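Type IV pilus biogenesis protein PilB (PDB 7B7P) is a minor type IV pilin with a metal-binding von Willebrand factor A-like module and has a direct role in adhesion. Local coordinates at residues M160-S165 / A207-I212; K90-F95 / N110-Y115; D284-A289 / I342-S347; V354-G359 / I387-M392. One frame throughout, in Å; residues are numbered along the deposited sequence.

Interaction 1 (M160-S165 / A207-I212); sequences MNIAVS and AEIGNI
Ile162 N donates to Asn211 O at 3.0 Å, the hydrogen bond that joins the two segments. The donor lies in the carbonyl plane, but the bond is bent, with 137° at the hydrogen. The same oxygen also receives a CA-H contact from Asn161. One residue on, the CA of Ile212 comes 3.2 Å from Ile162 O, a second CA-H...O contact. Ile162 and Ile212 form a parallel bridge, and their side chains lie on the same face of the sheet. Ile162 CG2 meets Ile212 CD1 at 4.0 Å. The CG1 of Ile212 stands anti to the backbone N (chi1 171°), which places it 4.1 Å from Ile162 CG2. Val164 CG2 approaches Ile212 CD1 from the next position on this face, at 4.3 Å. Just before the strand the amides of Asn161 and Asn211 meet with their planes 67° apart. Their OD1 atoms are 3.5 Å from each other, two acceptors with no bond between them. Gly210 ends the helix with positive phi, and Asn211 N is held by Asp234 OD2. This turn brings the chain from helix 191-209 into strand 212-219, alongside strand 162-169. The path is a beta-alpha-beta crossover of the von Willebrand factor A-like fold. Strand 276-283 flanks strand 162-169 as well, with Tyr278 against Ile162 and Val164. Helix 402-424 packs on Ile162 and Ile209 through Leu420.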
loop_
_atom_site.group_PDB
_atom_site.type_symbol
_atom_site.label_atom_id
_atom_site.label_comp_id
_atom_site.label_asym_id
_atom_site.label_seq_id
_atom_site.Cartn_x
_atom_site.Cartn_y
_atom_site.Cartn_z
ATOM N N MET A 160 -8.543 -10.373 -5.123
ATOM C CA MET A 160 -7.216 -10.949 -5.215
ATOM C C MET A 160 -6.730 -11.395 -3.837
ATOM O O MET A 160 -7.283 -11.021 -2.794
ATOM C CB MET A 160 -6.261 -9.942 -5.840
ATOM C CG MET A 160 -6.542 -9.687 -7.314
ATOM S SD MET A 160 -7.425 -11.019 -8.179
ATOM C CE MET A 160 -9.146 -10.527 -7.998
ATOM N N ASN A 161 -5.702 -12.236 -3.838
ATOM C CA ASN A 161 -5.051 -12.615 -2.595
ATOM C C ASN A 161 -3.940 -11.623 -2.275
ATOM O O ASN A 161 -3.339 -11.020 -3.169
ATOM C CB ASN A 161 -4.498 -14.038 -2.679
ATOM C CG ASN A 161 -5.519 -15.016 -3.222
ATOM O OD1 ASN A 161 -6.520 -15.302 -2.565
ATOM N ND2 ASN A 161 -5.282 -15.523 -4.432
ATOM N N ILE A 162 -3.692 -11.442 -0.981
ATOM C CA ILE A 162 -2.718 -10.474 -0.497
ATOM C C ILE A 162 -1.824 -11.155 0.528
ATOM O O ILE A 162 -2.318 -11.777 1.477
ATOM C CB ILE A 162 -3.403 -9.244 0.128
ATOM C CG1 ILE A 162 -4.128 -8.422 -0.941
ATOM C CG2 ILE A 162 -2.395 -8.413 0.893
ATOM C CD1 ILE A 162 -5.064 -7.348 -0.359
ATOM N N ALA A 163 -0.515 -11.019 0.355
ATOM C CA ALA A 163 0.443 -11.506 1.331
ATOM C C ALA A 163 1.182 -10.327 1.944
ATOM O O ALA A 163 1.541 -9.377 1.245
ATOM C CB ALA A 163 1.434 -12.476 0.698
ATOM N N VAL A 164 1.387 -10.388 3.254
ATOM C CA VAL A 164 2.056 -9.335 3.995
ATOM C C VAL A 164 3.117 -9.996 4.849
ATOM O O VAL A 164 2.805 -10.855 5.677
ATOM C CB VAL A 164 1.088 -8.528 4.877
ATOM C CG1 VAL A 164 1.856 -7.451 5.632
ATOM C CG2 VAL A 164 -0.034 -7.914 4.040
ATOM N N SER A 165 4.368 -9.624 4.644
ATOM C CA SER A 165 5.435 -10.119 5.498
ATOM C C SER A 165 5.806 -9.029 6.487
ATOM O O SER A 165 6.215 -7.931 6.083
ATOM C CB SER A 165 6.662 -10.562 4.698
ATOM O OG SER A 165 7.591 -11.151 5.597
ATOM N N ALA A 207 -7.404 -8.425 8.962
ATOM C CA ALA A 207 -8.396 -9.483 8.770
ATOM C C ALA A 207 -9.623 -8.987 8.010
ATOM O O ALA A 207 -10.131 -9.676 7.117
ATOM C CB ALA A 207 -8.806 -10.066 10.124
ATOM N N GLU A 208 -10.071 -7.763 8.304
ATOM C CA GLU A 208 -11.310 -7.247 7.722
ATOM C C GLU A 208 -11.248 -7.175 6.201
ATOM O O GLU A 208 -12.265 -7.368 5.524
ATOM C CB GLU A 208 -11.616 -5.874 8.306
ATOM C CG GLU A 208 -12.016 -5.904 9.760
ATOM C CD GLU A 208 -12.097 -4.512 10.348
ATOM O OE1 GLU A 208 -12.147 -4.394 11.596
ATOM O OE2 GLU A 208 -12.101 -3.536 9.554
ATOM N N ILE A 209 -10.070 -6.893 5.640
ATOM C CA ILE A 209 -9.935 -6.866 4.186
ATOM C C ILE A 209 -10.322 -8.210 3.571
ATOM O O ILE A 209 -10.835 -8.260 2.444
ATOM C CB ILE A 209 -8.499 -6.463 3.791
ATOM C CG1 ILE A 209 -8.024 -5.265 4.621
ATOM C CG2 ILE A 209 -8.423 -6.136 2.315
ATOM C CD1 ILE A 209 -6.739 -4.639 4.122
ATOM N N GLY A 210 -10.096 -9.313 4.293
ATOM C CA GLY A 210 -10.294 -10.647 3.747
ATOM C C GLY A 210 -9.287 -11.047 2.681
ATOM O O GLY A 210 -8.733 -10.187 1.988
ATOM N N ASN A 211 -9.035 -12.353 2.545
ATOM C CA ASN A 211 -8.198 -12.890 1.467
ATOM C C ASN A 211 -6.757 -12.393 1.592
ATOM O O ASN A 211 -6.127 -11.947 0.627
ATOM C CB ASN A 211 -8.787 -12.548 0.097
ATOM C CG ASN A 211 -9.123 -13.776 -0.706
ATOM O OD1 ASN A 211 -9.035 -14.905 -0.206
ATOM N ND2 ASN A 211 -9.506 -13.572 -1.964
ATOM N N ILE A 212 -6.226 -12.502 2.803
ATOM C CA ILE A 212 -5.019 -11.788 3.175
ATOM C C ILE A 212 -4.255 -12.656 4.162
ATOM O O ILE A 212 -4.774 -12.997 5.230
ATOM C CB ILE A 212 -5.349 -10.402 3.764
ATOM C CG1 ILE A 212 -4.122 -9.724 4.367
ATOM C CG2 ILE A 212 -6.512 -10.483 4.750
ATOM C CD1 ILE A 212 -4.276 -8.200 4.394
#

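Interaction 2 (K90-F95 / N110-Y115); sequences KLDLEF and NLTGKY
Asp92 and Thr112 pair through two backbone hydrogen bonds, and Glu94 and Asn110 do the same two residues along. Asp92 N reaches Thr112 O at 3.1 Å, and Thr112 N reaches Asp92 O at 3.0 Å. The bond to Thr112 O comes from well above the carbonyl plane, 59° out of it. Asn110 N to Glu94 O, at 2.9 Å, lies in the plane instead. Between these pairs Leu93 and Leu111 form a non-hydrogen-bonded pair. The strands belong to the antiparallel beta hairpin 92-101/104-112.

The tight part is this backbone pairing and the place where it ends. There Leu91 CD2 presses on Thr112 O at 3.3 Å. Gly113 has no side chain, and its CA comes 3.5 Å from Lys90 O. The leucine side chains make a buried but less close contact. Leu111 CD1 lies 4.4 Å from Leu91 CB and also touches Leu93 CB.

The other face bears Asp92, Glu94, Asn110 and Thr112, and is more polar and more accessible to solvent. Asp92 and Thr112 lie side by side and point the same way, with Asp92 CB 3.7 Å from Thr112 OG1. That hydroxyl sits between its own backbone N and carbonyl carbon (chi1 51°) and gives a weak hydrogen bond to Asn110 OD1. The side chains of Glu94 and Asn110 come closest at their CB atoms, 4.0 Å apart. The chemistry is thus two-sided. Leu91 and Leu111 pack on helix 9-27, and Leu91 and Leu93 on Leu57. On the polar face, Lys145 lies against both acidic side chains and may partly offset their charge.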
loop_
_atom_site.group_PDB
_atom_site.type_symbol
_atom_site.label_atom_id
_atom_site.label_comp_id
_atom_site.label_asym_id
_atom_site.label_seq_id
_atom_site.Cartn_x
_atom_site.Cartn_y
_atom_site.Cartn_z
ATOM N N LYS A 90 -23.794 18.158 -29.828
ATOM C CA LYS A 90 -22.657 17.456 -29.254
ATOM C C LYS A 90 -22.449 17.899 -27.807
ATOM O O LYS A 90 -22.536 19.090 -27.488
ATOM C CB LYS A 90 -21.397 17.690 -30.092
ATOM C CG LYS A 90 -21.154 16.583 -31.126
ATOM C CD LYS A 90 -21.575 17.028 -32.527
ATOM C CE LYS A 90 -20.782 16.309 -33.621
ATOM N NZ LYS A 90 -20.964 16.917 -34.982
ATOM N N LEU A 91 -22.182 16.928 -26.934
ATOM C CA LEU A 91 -22.262 17.104 -25.491
ATOM C C LEU A 91 -20.883 17.053 -24.838
ATOM O O LEU A 91 -19.958 16.418 -25.349
ATOM C CB LEU A 91 -23.165 16.031 -24.880
ATOM C CG LEU A 91 -24.636 16.097 -25.281
ATOM C CD1 LEU A 91 -25.422 14.959 -24.646
ATOM C CD2 LEU A 91 -25.207 17.434 -24.867
ATOM N N ASP A 92 -20.758 17.738 -23.697
ATOM C CA ASP A 92 -19.544 17.755 -22.880
ATOM C C ASP A 92 -19.910 17.258 -21.482
ATOM O O ASP A 92 -20.598 17.959 -20.729
ATOM C CB ASP A 92 -18.944 19.165 -22.842
ATOM C CG ASP A 92 -17.572 19.221 -22.161
ATOM O OD1 ASP A 92 -16.866 18.184 -22.118
ATOM O OD2 ASP A 92 -17.189 20.319 -21.687
ATOM N N LEU A 93 -19.451 16.052 -21.135
ATOM C CA LEU A 93 -19.800 15.392 -19.881
ATOM C C LEU A 93 -18.549 15.205 -19.030
ATOM O O LEU A 93 -17.578 14.590 -19.479
ATOM C CB LEU A 93 -20.464 14.045 -20.150
ATOM C CG LEU A 93 -20.535 13.112 -18.952
ATOM C CD1 LEU A 93 -21.465 13.684 -17.877
ATOM C CD2 LEU A 93 -20.998 11.734 -19.403
ATOM N N GLU A 94 -18.578 15.707 -17.796
ATOM C CA GLU A 94 -17.409 15.634 -16.931
ATOM C C GLU A 94 -17.833 15.351 -15.495
ATOM O O GLU A 94 -18.802 15.937 -15.004
ATOM C CB GLU A 94 -16.593 16.935 -17.005
ATOM C CG GLU A 94 -15.511 17.022 -15.937
ATOM C CD GLU A 94 -14.564 18.197 -16.123
ATOM O OE1 GLU A 94 -14.889 19.125 -16.901
ATOM O OE2 GLU A 94 -13.492 18.193 -15.475
ATOM N N PHE A 95 -17.102 14.451 -14.824
ATOM C CA PHE A 95 -17.330 14.117 -13.423
ATOM C C PHE A 95 -16.120 14.498 -12.581
ATOM O O PHE A 95 -14.987 14.502 -13.062
ATOM C CB PHE A 95 -17.612 12.642 -13.217
ATOM C CG PHE A 95 -18.655 12.097 -14.131
ATOM C CD1 PHE A 95 -18.319 11.703 -15.411
ATOM C CD2 PHE A 95 -19.984 11.987 -13.722
ATOM C CE1 PHE A 95 -19.278 11.200 -16.269
ATOM C CE2 PHE A 95 -20.945 11.477 -14.575
ATOM C CZ PHE A 95 -20.588 11.083 -15.852
ATOM N N ASN A 110 -20.962 17.844 -14.724
ATOM C CA ASN A 110 -20.995 18.862 -15.758
ATOM C C ASN A 110 -21.636 18.230 -16.985
ATOM O O ASN A 110 -21.287 17.104 -17.352
ATOM C CB ASN A 110 -19.588 19.381 -16.066
ATOM C CG ASN A 110 -19.599 20.542 -17.037
ATOM O OD1 ASN A 110 -20.077 20.416 -18.169
ATOM N ND2 ASN A 110 -19.071 21.683 -16.604
ATOM N N LEU A 111 -22.593 18.928 -17.596
ATOM C CA LEU A 111 -23.273 18.382 -18.772
ATOM C C LEU A 111 -23.708 19.566 -19.636
ATOM O O LEU A 111 -24.796 20.117 -19.453
ATOM C CB LEU A 111 -24.451 17.496 -18.389
ATOM C CG LEU A 111 -25.185 16.872 -19.580
ATOM C CD1 LEU A 111 -24.193 16.261 -20.573
ATOM C CD2 LEU A 111 -26.196 15.846 -19.123
ATOM N N THR A 112 -22.842 19.948 -20.574
ATOM C CA THR A 112 -23.134 21.100 -21.416
ATOM C C THR A 112 -23.089 20.752 -22.905
ATOM O O THR A 112 -23.223 19.583 -23.289
ATOM C CB THR A 112 -22.177 22.265 -21.115
ATOM O OG1 THR A 112 -20.811 21.824 -21.142
ATOM C CG2 THR A 112 -22.489 22.879 -19.752
ATOM N N GLY A 113 -22.902 21.767 -23.746
ATOM C CA GLY A 113 -22.990 21.627 -25.187
ATOM C C GLY A 113 -23.578 22.872 -25.826
ATOM O O GLY A 113 -24.484 23.491 -25.261
ATOM N N LYS A 114 -23.065 23.266 -26.989
ATOM C CA LYS A 114 -23.531 24.464 -27.671
ATOM C C LYS A 114 -24.588 24.113 -28.713
ATOM O O LYS A 114 -24.518 23.075 -29.375
ATOM C CB LYS A 114 -22.366 25.218 -28.319
ATOM C CG LYS A 114 -21.579 26.095 -27.347
ATOM C CD LYS A 114 -20.169 25.566 -27.102
ATOM C CE LYS A 114 -19.608 26.083 -25.775
ATOM N NZ LYS A 114 -18.559 25.184 -25.223
ATOM N N TYR A 115 -25.557 25.015 -28.857
ATOM C CA TYR A 115 -26.771 24.767 -29.644
ATOM C C TYR A 115 -26.457 24.675 -31.139
ATOM O O TYR A 115 -25.793 25.573 -31.671
ATOM C CB TYR A 115 -27.758 25.909 -29.353
ATOM C CG TYR A 115 -29.180 25.695 -29.809
ATOM C CD1 TYR A 115 -29.870 24.534 -29.494
ATOM C CD2 TYR A 115 -29.842 26.674 -30.533
ATOM C CE1 TYR A 115 -31.166 24.334 -29.928
ATOM C CE2 TYR A 115 -31.147 26.492 -30.954
ATOM C CZ TYR A 115 -31.807 25.319 -30.648
ATOM O OH TYR A 115 -33.106 25.118 -31.064
#

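Interaction 3 (D284-A289 / I342-S347)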
loop_
_atom_site.group_PDB
_atom_site.type_symbol
_atom_site.label_atom_id
_atom_site.label_comp_id
_atom_site.label_asym_id
_atom_site.label_seq_id
_atom_site.Cartn_x
_atom_site.Cartn_y
_atom_site.Cartn_z
ATOM N N ASP A 284 14.200 0.101 15.147
ATOM C CA ASP A 284 14.340 1.071 16.226
ATOM C C ASP A 284 15.774 1.565 16.385
ATOM O O ASP A 284 16.111 2.141 17.423
ATOM C CB ASP A 284 13.849 0.471 17.548
ATOM C CG ASP A 284 14.924 -0.384 18.253
ATOM O OD1 ASP A 284 15.718 -1.042 17.547
ATOM O OD2 ASP A 284 14.973 -0.403 19.509
ATOM N N GLY A 285 16.633 1.351 15.393
ATOM C CA GLY A 285 18.031 1.684 15.598
ATOM C C GLY A 285 18.769 1.908 14.297
ATOM O O GLY A 285 18.297 1.578 13.206
ATOM N N ILE A 286 19.948 2.486 14.435
ATOM C CA ILE A 286 20.803 2.697 13.273
ATOM C C ILE A 286 21.265 1.346 12.732
ATOM O O ILE A 286 21.750 0.498 13.511
ATOM C CB ILE A 286 21.994 3.554 13.645
ATOM C CG1 ILE A 286 21.565 4.857 14.328
ATOM C CG2 ILE A 286 22.859 3.790 12.403
ATOM C CD1 ILE A 286 22.760 5.495 15.070
ATOM N N PRO A 287 21.151 1.105 11.432
ATOM C CA PRO A 287 21.743 -0.102 10.839
ATOM C C PRO A 287 23.216 -0.240 11.193
ATOM O O PRO A 287 24.005 0.693 11.040
ATOM C CB PRO A 287 21.546 0.117 9.334
ATOM C CG PRO A 287 20.372 1.018 9.235
ATOM C CD PRO A 287 20.479 1.947 10.426
ATOM N N ASN A 288 23.591 -1.414 11.693
ATOM C CA ASN A 288 24.976 -1.575 12.123
ATOM C C ASN A 288 25.470 -3.003 11.936
ATOM O O ASN A 288 26.409 -3.405 12.631
ATOM C CB ASN A 288 25.158 -1.180 13.628
ATOM C CG ASN A 288 24.332 -2.053 14.563
ATOM O OD1 ASN A 288 23.499 -2.871 14.128
ATOM N ND2 ASN A 288 24.585 -1.917 15.848
ATOM N N ALA A 289 24.838 -3.793 11.068
ATOM C CA ALA A 289 25.260 -5.166 10.849
ATOM C C ALA A 289 24.873 -5.592 9.435
ATOM O O ALA A 289 23.910 -5.082 8.854
ATOM C CB ALA A 289 24.645 -6.104 11.908
ATOM N N ILE A 342 31.488 3.662 7.933
ATOM C CA ILE A 342 31.585 2.624 6.899
ATOM C C ILE A 342 30.623 1.483 7.183
ATOM O O ILE A 342 29.891 1.021 6.295
ATOM C CB ILE A 342 33.024 2.094 6.794
ATOM C CG1 ILE A 342 33.953 3.168 6.232
ATOM C CG2 ILE A 342 33.059 0.838 5.943
ATOM C CD1 ILE A 342 33.772 3.425 4.790
ATOM N N THR A 343 30.641 0.977 8.417
ATOM C CA THR A 343 29.748 -0.121 8.764
ATOM C C THR A 343 28.290 0.271 8.564
ATOM O O THR A 343 27.468 -0.553 8.142
ATOM C CB THR A 343 29.995 -0.553 10.205
ATOM O OG1 THR A 343 31.401 -0.711 10.407
ATOM C CG2 THR A 343 29.247 -1.860 10.528
ATOM N N ARG A 344 27.944 1.524 8.877
ATOM C CA ARG A 344 26.565 1.948 8.712
ATOM C C ARG A 344 26.204 1.932 7.237
ATOM O O ARG A 344 25.201 1.328 6.836
ATOM C CB ARG A 344 26.360 3.338 9.336
ATOM C CG ARG A 344 24.937 3.900 9.177
ATOM C CD ARG A 344 24.777 5.321 9.735
ATOM N NE ARG A 344 25.571 6.316 9.017
ATOM C CZ ARG A 344 26.717 6.817 9.470
ATOM N NH1 ARG A 344 27.213 6.409 10.637
ATOM N NH2 ARG A 344 27.374 7.713 8.759
ATOM N N GLU A 345 27.054 2.545 6.416
ATOM C CA GLU A 345 26.896 2.506 4.971
ATOM C C GLU A 345 26.776 1.070 4.445
ATOM O O GLU A 345 25.900 0.784 3.623
ATOM C CB GLU A 345 28.067 3.252 4.313
ATOM C CG GLU A 345 28.158 3.056 2.801
ATOM C CD GLU A 345 26.861 3.436 2.057
ATOM O OE1 GLU A 345 26.132 4.349 2.525
ATOM O OE2 GLU A 345 26.575 2.820 1.002
ATOM N N ASN A 346 27.623 0.146 4.923
ATOM C CA ASN A 346 27.551 -1.234 4.423
ATOM C C ASN A 346 26.260 -1.929 4.854
ATOM O O ASN A 346 25.726 -2.780 4.127
ATOM C CB ASN A 346 28.762 -2.060 4.903
ATOM C CG ASN A 346 30.071 -1.664 4.209
ATOM O OD1 ASN A 346 30.058 -1.128 3.111
ATOM N ND2 ASN A 346 31.192 -1.935 4.850
ATOM N N SER A 347 25.762 -1.602 6.044
ATOM C CA SER A 347 24.516 -2.189 6.523
ATOM C C SER A 347 23.323 -1.708 5.707
ATOM O O SER A 347 22.389 -2.477 5.437
ATOM C CB SER A 347 24.341 -1.862 8.004
ATOM O OG SER A 347 23.186 -2.503 8.501
#
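Ile286 and Arg344 meet through their aliphatic parts, their side chains crossing at a slant. The CG2 methyl of Ile286 lies 3.6 Å from Arg344 CD and nearly as close to CG. Arg344 CG is anti to the backbone N (chi1 178°), which carries it out beside Pro287 O, at 3.8 Å. The chain then bends at chi3, and the guanidinium goes to Ser341, whose OG accepts from NH2. One helical turn further on, Ser347 points at the loop. Its OG donates to Ala289 O at 2.7 Å, with the donor tilted 34° from the carbonyl plane. Pro287 CB sits 3.2 Å from the same OG, a close approach of the ring to the hydroxyl. The loop 284-289 follows strand 276-283 of the von Willebrand factor A-like domain. It holds Asp284, a residue of the magnesium site, the metal ion-dependent adhesion site. Asp284 itself lies away from the helix, where its OD2 meets Ser173 OG and Arg191. Thr343 touches the other end of the loop, with CG2 3.9 Å from Asn288 O. Its OG1 turns instead to Asp340. The CB of Asn288 points away from helix 341-358, and its OD1 accepts from Thr256 N. The Asn288 side chain is about 6 Å from a bound magnesium ion. Pro258, on helix 258-270, touches both Pro287 and Ser347.

Interaction 4 (V354-G359 / I387-M392)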
loop_
_atom_site.group_PDB
_atom_site.type_symbol
_atom_site.label_atom_id
_atom_site.label_comp_id
_atom_site.label_asym_id
_atom_site.label_seq_id
_atom_site.Cartn_x
_atom_site.Cartn_y
_atom_site.Cartn_z
ATOM N N VAL A 354 19.756 -6.594 -1.240
ATOM C CA VAL A 354 18.711 -7.596 -1.048
ATOM C C VAL A 354 17.454 -7.211 -1.817
ATOM O O VAL A 354 16.835 -8.044 -2.491
ATOM C CB VAL A 354 18.417 -7.788 0.451
ATOM C CG1 VAL A 354 17.098 -8.514 0.629
ATOM C CG2 VAL A 354 19.561 -8.542 1.136
ATOM N N SER A 355 17.081 -5.933 -1.761
ATOM C CA SER A 355 15.867 -5.479 -2.433
ATOM C C SER A 355 15.960 -5.667 -3.942
ATOM O O SER A 355 14.989 -6.083 -4.585
ATOM C CB SER A 355 15.604 -4.006 -2.102
ATOM O OG SER A 355 14.349 -3.606 -2.635
ATOM N N LYS A 356 17.113 -5.368 -4.525
ATOM C CA LYS A 356 17.265 -5.547 -5.967
ATOM C C LYS A 356 17.158 -7.015 -6.369
ATOM O O LYS A 356 16.597 -7.339 -7.415
ATOM C CB LYS A 356 18.594 -4.961 -6.425
ATOM C CG LYS A 356 18.545 -3.461 -6.626
ATOM C CD LYS A 356 19.817 -2.806 -6.166
ATOM C CE LYS A 356 20.937 -3.075 -7.118
ATOM N NZ LYS A 356 21.941 -1.961 -7.020
ATOM N N LYS A 357 17.670 -7.922 -5.551
ATOM C CA LYS A 357 17.619 -9.321 -5.942
ATOM C C LYS A 357 16.262 -9.967 -5.661
ATOM O O LYS A 357 15.787 -10.770 -6.472
ATOM C CB LYS A 357 18.720 -10.105 -5.237
ATOM C CG LYS A 357 18.756 -11.559 -5.662
ATOM C CD LYS A 357 20.018 -12.256 -5.228
ATOM C CE LYS A 357 20.106 -13.662 -5.858
ATOM N NZ LYS A 357 21.411 -14.273 -5.515
ATOM N N PHE A 358 15.623 -9.641 -4.534
ATOM C CA PHE A 358 14.484 -10.406 -4.044
ATOM C C PHE A 358 13.145 -9.664 -4.134
ATOM O O PHE A 358 12.117 -10.198 -3.687
ATOM C CB PHE A 358 14.745 -10.826 -2.588
ATOM C CG PHE A 358 15.851 -11.849 -2.428
ATOM C CD1 PHE A 358 15.623 -13.187 -2.723
ATOM C CD2 PHE A 358 17.124 -11.468 -1.999
ATOM C CE1 PHE A 358 16.633 -14.133 -2.580
ATOM C CE2 PHE A 358 18.137 -12.396 -1.860
ATOM C CZ PHE A 358 17.891 -13.743 -2.143
ATOM N N GLY A 359 13.116 -8.459 -4.687
ATOM C CA GLY A 359 11.915 -7.656 -4.567
ATOM C C GLY A 359 11.007 -7.602 -5.779
ATOM O O GLY A 359 10.125 -6.740 -5.836
ATOM N N ILE A 387 16.318 0.760 -0.039
ATOM C CA ILE A 387 15.423 -0.342 -0.400
ATOM C C ILE A 387 14.662 -0.011 -1.688
ATOM O O ILE A 387 14.374 -0.902 -2.497
ATOM C CB ILE A 387 14.468 -0.659 0.781
ATOM C CG1 ILE A 387 15.237 -1.221 1.997
ATOM C CG2 ILE A 387 13.339 -1.631 0.361
ATOM C CD1 ILE A 387 14.315 -1.487 3.219
ATOM N N GLY A 388 14.372 1.276 -1.921
ATOM C CA GLY A 388 13.698 1.745 -3.126
ATOM C C GLY A 388 14.474 1.533 -4.420
ATOM O O GLY A 388 13.864 1.494 -5.489
ATOM N N GLU A 389 15.798 1.372 -4.349
ATOM C CA GLU A 389 16.559 0.971 -5.531
ATOM C C GLU A 389 16.076 -0.343 -6.130
ATOM O O GLU A 389 16.343 -0.602 -7.310
ATOM C CB GLU A 389 18.039 0.822 -5.198
ATOM C CG GLU A 389 18.715 2.129 -4.824
ATOM C CD GLU A 389 20.189 1.923 -4.591
ATOM O OE1 GLU A 389 20.585 0.746 -4.361
ATOM O OE2 GLU A 389 20.946 2.921 -4.642
ATOM N N GLY A 390 15.392 -1.185 -5.349
ATOM C CA GLY A 390 14.842 -2.392 -5.928
ATOM C C GLY A 390 13.612 -2.206 -6.809
ATOM O O GLY A 390 13.043 -3.206 -7.258
ATOM N N GLY A 391 13.145 -0.956 -7.014
ATOM C CA GLY A 391 12.135 -0.648 -8.008
ATOM C C GLY A 391 10.690 -0.658 -7.537
ATOM O O GLY A 391 9.809 -0.285 -8.318
ATOM N N MET A 392 10.403 -1.092 -6.310
ATOM C CA MET A 392 9.030 -1.062 -5.829
ATOM C C MET A 392 8.747 0.271 -5.135
ATOM O O MET A 392 9.651 1.047 -4.830
ATOM C CB MET A 392 8.746 -2.237 -4.870
ATOM C CG MET A 392 9.427 -2.156 -3.465
ATOM S SD MET A 392 11.274 -2.155 -3.548
ATOM C CE MET A 392 11.579 -3.818 -4.172
HETATM O O HOH W 1 14.267 -5.828 -8.852
#
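Ser355 OG donates to Ile387 O at 2.7 Å, in the carbonyl plane and on a lone pair. Gly390 N donates to the same oxygen, at 3.0 Å. Two donors thus grip the carbonyl near the end of helix 380-388. The contact joins that end to the last turns of helix 341-358, in the von Willebrand factor A-like domain. A type I beta turn from Gly388 to Gly391 then leads the chain toward strand 393-399. A water adds a second link, donating to Lys356 O at 3.1 Å and more weakly to Gly390 O.

Ser355 OG is anti to the backbone N (chi1 -174°), and this sets it against the turn. Ile387 CG2 lies 3.7 Å from the hydroxyl. Gly390 has no side chain, and its CA lies directly against the same OG, at 3.5 Å.

Outward from the serine, Lys356 and Glu389 cross each other at a slant. Lys356 CG packs on Glu389 O, and CD passes near the carboxylate. NZ stays 4.0 Å from Glu389 OE1, beyond a salt bridge but near enough for some attraction. The lysine also has a long, weak ion pair with Glu353.

On the buried side, Met266 of helix 258-270 touches Ser355, and Val365 of strand 364-370 touches Ile387 and Met392. The methionine chain bends at chi2 and chi3, with Met392 CE 3.2 Å from Ser355 OG and 3.7 Å from Gly359 O.

How the interactions relate
From the N terminus, interaction 2 comes first and closes the hairpin 92-101/104-112. It belongs to the part of the chain that carries helix 9-27, and its centre lies about 42 Å from that of interaction 1. Interaction 1 then closes the crossover from strand 162-169 through helix 191-209 to strand 212-219. Interaction 3 brings the metal-site loop after strand 276-283 to helix 341-358. Interaction 4 ties the later turns of that same helix to the end of helix 380-388. The four loops follow in series; none nests or crosses. Interactions 3 and 4 share helix 341-358, with centres about 18 Å apart, yet do not touch.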